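Local atomic coordinates of PA0821 (PDB entry 7DRG), a protein that probably acts as the antitoxin (immunity protein) that neutralises a putative VRR-NUC domain effector of the type VI secretion system in Pseudomonas aeruginosa. Residues H141-E147 and A213-N218; G207-G211 and I227-S231. All blocks are in the same frame, centred on the assembly; numbering follows the deposited sequence.

Contact 1: H141-E147 and A213-N218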
# COMPACT_ATOMS: atom_id res chain seq x y z
N HIS B 141 -2.74 30.51 -19.58
CA HIS B 141 -3.31 29.60 -18.59
C HIS B 141 -4.82 29.53 -18.79
O HIS B 141 -5.60 30.09 -18.03
CB HIS B 141 -2.95 30.05 -17.18
CG HIS B 141 -1.50 29.88 -16.83
ND1 HIS B 141 -1.02 29.99 -15.54
CD2 HIS B 141 -0.42 29.63 -17.61
CE1 HIS B 141 0.29 29.80 -15.54
NE2 HIS B 141 0.68 29.58 -16.79
N ASP B 142 -5.23 28.80 -19.82
CA ASP B 142 -6.61 28.88 -20.32
C ASP B 142 -7.49 27.68 -19.98
O ASP B 142 -8.65 27.65 -20.40
CB ASP B 142 -6.60 29.09 -21.85
CG ASP B 142 -5.95 27.94 -22.61
OD1 ASP B 142 -5.45 26.99 -21.97
OD2 ASP B 142 -5.95 28.00 -23.86
N LEU B 143 -6.99 26.71 -19.23
CA LEU B 143 -7.72 25.46 -19.01
C LEU B 143 -8.36 25.48 -17.63
O LEU B 143 -7.67 25.63 -16.61
CB LEU B 143 -6.79 24.26 -19.16
CG LEU B 143 -7.49 22.91 -19.30
CD1 LEU B 143 -8.42 22.93 -20.51
CD2 LEU B 143 -6.43 21.82 -19.41
N SER B 144 -9.69 25.34 -17.59
CA SER B 144 -10.46 25.28 -16.36
C SER B 144 -10.91 23.84 -16.10
O SER B 144 -10.76 22.95 -16.94
CB SER B 144 -11.65 26.23 -16.43
OG SER B 144 -11.21 27.58 -16.58
N VAL B 145 -11.45 23.60 -14.91
CA VAL B 145 -11.79 22.25 -14.47
C VAL B 145 -13.13 22.25 -13.77
O VAL B 145 -13.39 23.11 -12.92
CB VAL B 145 -10.71 21.66 -13.53
CG1 VAL B 145 -11.17 20.31 -12.98
CG2 VAL B 145 -9.37 21.54 -14.24
N LEU B 146 -13.99 21.29 -14.11
CA LEU B 146 -15.17 20.95 -13.33
C LEU B 146 -14.99 19.53 -12.83
O LEU B 146 -14.76 18.62 -13.63
CB LEU B 146 -16.45 21.05 -14.16
CG LEU B 146 -17.71 20.49 -13.49
CD1 LEU B 146 -18.05 21.25 -12.21
CD2 LEU B 146 -18.90 20.55 -14.44
N GLU B 147 -15.12 19.33 -11.52
CA GLU B 147 -15.11 18.00 -10.93
C GLU B 147 -16.37 17.81 -10.12
O GLU B 147 -16.81 18.73 -9.42
CB GLU B 147 -13.90 17.77 -10.02
CG GLU B 147 -12.57 17.73 -10.70
CD GLU B 147 -11.54 17.01 -9.85
OE1 GLU B 147 -11.11 15.92 -10.26
OE2 GLU B 147 -11.18 17.52 -8.76
N ALA B 213 -6.90 17.82 -10.36
CA ALA B 213 -6.95 18.28 -11.74
C ALA B 213 -6.68 19.78 -11.85
O ALA B 213 -6.02 20.22 -12.80
CB ALA B 213 -8.31 17.94 -12.35
N CYS B 214 -7.17 20.57 -10.90
CA CYS B 214 -6.97 22.01 -11.03
C CYS B 214 -5.51 22.42 -10.85
O CYS B 214 -5.12 23.48 -11.34
CB CYS B 214 -7.87 22.77 -10.04
SG CYS B 214 -7.51 22.52 -8.31
N LEU B 215 -4.70 21.60 -10.17
CA LEU B 215 -3.26 21.85 -10.12
C LEU B 215 -2.56 21.38 -11.38
O LEU B 215 -1.53 21.96 -11.77
CB LEU B 215 -2.62 21.16 -8.91
CG LEU B 215 -3.12 21.47 -7.50
CD1 LEU B 215 -2.17 20.86 -6.47
CD2 LEU B 215 -3.26 22.96 -7.29
N LEU B 216 -3.07 20.34 -12.03
CA LEU B 216 -2.46 19.82 -13.25
C LEU B 216 -2.75 20.70 -14.46
O LEU B 216 -1.92 20.80 -15.36
CB LEU B 216 -2.97 18.39 -13.52
CG LEU B 216 -2.63 17.31 -12.49
CD1 LEU B 216 -3.36 16.01 -12.80
CD2 LEU B 216 -1.13 17.08 -12.43
N ALA B 217 -3.91 21.36 -14.46
CA ALA B 217 -4.53 21.85 -15.70
C ALA B 217 -3.63 22.79 -16.49
O ALA B 217 -3.63 22.77 -17.73
CB ALA B 217 -5.85 22.53 -15.38
N ASN B 218 -2.88 23.66 -15.82
CA ASN B 218 -2.11 24.67 -16.54
C ASN B 218 -0.61 24.56 -16.29
O ASN B 218 0.12 25.54 -16.44
CB ASN B 218 -2.63 26.07 -16.21
CG ASN B 218 -4.04 26.28 -16.74
OD1 ASN B 218 -4.25 26.42 -17.94
ND2 ASN B 218 -5.01 26.27 -15.84
O HOH W 1 -3.32 25.71 -20.39
O HOH W 2 -8.62 15.62 -9.67
O HOH W 3 -9.31 19.77 -9.13
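N218 reads the backbone of L143 with its side-chain amide, a clear case of pairing with the N-H and C=O of one residue. Its CB passes the ring of H141, 4.0 Å from H141 CG, the ring and amide planes being only 14° apart. CG stands beside the backbone N (chi1 -66°), which turns the amide onto the L143 backbone. At the tip, N218 OD1 accepts from L143 N at 3.0 Å, in the carbonyl plane on a lone pair, while N218 ND2 gives a 2.8 Å bond to L143 O. The pair of bonds fixes the rotation of the amide. Water 1 lies 2.7 Å from N218 OD1 and bridges it to D142 OD1, while D142 OD2 forms a salt bridge with K47.

Further along, the contact turns apolar: V145 CG1 meets A213 CB and V145 CG2 meets A217 CB, each at 3.8 Å. At the first turn of the helix E147, bonded also to T43, reaches A213 N and C214 N through waters 2 and 3, occupying two backbone N-H groups. Helix 213-216 thus rests on strand 144-151, which runs between strands 34-46 and 126-131; A213 also touches T43 and Y45, and C214 touches Y130.

Contact 2: G207-G211 and I227-S231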
# COMPACT_ATOMS: atom_id res chain seq x y z
N GLY B 207 -7.66 1.01 -11.13
CA GLY B 207 -8.76 1.77 -11.69
C GLY B 207 -9.05 3.08 -10.99
O GLY B 207 -9.99 3.79 -11.36
N LEU B 208 -8.25 3.44 -9.99
CA LEU B 208 -8.48 4.65 -9.22
C LEU B 208 -7.78 5.83 -9.87
O LEU B 208 -6.59 5.75 -10.19
CB LEU B 208 -7.94 4.45 -7.81
CG LEU B 208 -8.12 5.67 -6.93
CD1 LEU B 208 -9.42 5.53 -6.15
CD2 LEU B 208 -6.90 5.84 -6.03
N ASP B 209 -8.51 6.93 -10.04
CA ASP B 209 -7.87 8.18 -10.43
C ASP B 209 -7.23 8.83 -9.21
O ASP B 209 -7.76 8.76 -8.11
CB ASP B 209 -8.87 9.14 -11.07
CG ASP B 209 -8.23 10.47 -11.44
OD1 ASP B 209 -7.23 10.44 -12.18
OD2 ASP B 209 -8.72 11.53 -10.98
N VAL B 210 -6.09 9.50 -9.44
CA VAL B 210 -5.30 10.13 -8.39
C VAL B 210 -4.94 11.54 -8.82
O VAL B 210 -4.72 11.80 -10.01
CB VAL B 210 -4.03 9.30 -8.08
CG1 VAL B 210 -3.11 10.02 -7.11
CG2 VAL B 210 -4.41 7.93 -7.55
N GLY B 211 -4.87 12.45 -7.85
CA GLY B 211 -4.33 13.78 -8.08
C GLY B 211 -5.40 14.86 -8.06
O GLY B 211 -6.58 14.61 -7.79
N ILE B 227 -3.86 12.92 -23.15
CA ILE B 227 -4.74 12.65 -22.01
C ILE B 227 -3.95 12.07 -20.85
O ILE B 227 -2.90 11.44 -21.02
CB ILE B 227 -5.90 11.70 -22.37
CG1 ILE B 227 -5.37 10.33 -22.83
CG2 ILE B 227 -6.82 12.32 -23.41
CD1 ILE B 227 -6.46 9.31 -23.03
N LYS B 228 -4.48 12.29 -19.65
CA LYS B 228 -3.85 11.77 -18.44
C LYS B 228 -4.11 10.28 -18.26
O LYS B 228 -3.19 9.52 -17.96
CB LYS B 228 -4.38 12.54 -17.23
CG LYS B 228 -3.85 12.05 -15.88
CD LYS B 228 -4.76 12.58 -14.78
CE LYS B 228 -4.43 11.99 -13.43
NZ LYS B 228 -5.43 12.43 -12.41
N THR B 229 -5.36 9.86 -18.42
CA THR B 229 -5.72 8.50 -18.06
C THR B 229 -7.05 8.15 -18.70
O THR B 229 -7.85 9.02 -19.04
CB THR B 229 -5.82 8.33 -16.54
OG1 THR B 229 -6.08 6.96 -16.23
CG2 THR B 229 -6.97 9.18 -15.99
N VAL B 230 -7.26 6.85 -18.86
CA VAL B 230 -8.58 6.31 -19.11
C VAL B 230 -9.19 5.91 -17.76
O VAL B 230 -8.49 5.73 -16.77
CB VAL B 230 -8.54 5.11 -20.08
CG1 VAL B 230 -7.69 5.45 -21.30
CG2 VAL B 230 -8.00 3.87 -19.38
N SER B 231 -10.51 5.81 -17.73
CA SER B 231 -11.19 5.25 -16.56
C SER B 231 -12.51 4.67 -17.06
O SER B 231 -12.64 4.33 -18.23
CB SER B 231 -11.37 6.31 -15.46
OG SER B 231 -11.70 5.67 -14.23
O HOH W 4 -7.77 13.97 -11.63
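The carboxylate of D209 takes the ammonium group of K228 on the syn side of OD1, 16° out of the carboxylate plane, with K228 NZ 2.7 Å from D209 OD1. The methyl of T229 lies off that plane on the side opposite the ammonium, CG2 4.0 Å from D209 OD1. At the other oxygen, D209 OD2, water 4 donates a bond and accepts a weak one from K228 NZ. The peptide carbonyl of V210 is a second flat acceptor: K228 NZ lies 2.6 Å from V210 O, tilted 26° from the carbonyl plane.

This is a buried salt bridge between two irregular loops of this type VI immunity family protein, one leading into helix 213-216 and the other into strand 233-237. K228 reaches across with an extended chain that crosses the D209 side chain at about a right angle. Its CE comes 3.4 Å from both D209 OD1 and V210 O, and nearby W327 touches both D209 and K228. The carboxylate and the carbonyl would be expected to favour the charged lysine in this buried setting. T229 OG1 turns instead to its own loop, donating to V230 O at 2.8 Å, and is bonded beyond it by R330.

In the fold
The two contacts illustrate how polar chemistry changes with depth. Contact 2 is wholly buried, its centre about 7 Å from that of the chain, and joins loop to loop through a salt bridge whose lysine is also held by a backbone carbonyl. Contact 1 is only partly buried, its centre about 12 Å from the chain's; it sets a short helix on a strand with amide-to-backbone bonds, small apolar side chains and several waters. Helix 213-216 relates them, since 207-211 precedes it and 227-231 follows, so contact 2 ties together the chain on both sides of the helix that contact 1 seats. Though their centres are about 15 Å apart, they meet, L216 CD1 packing 4.1 Å from K228 NZ.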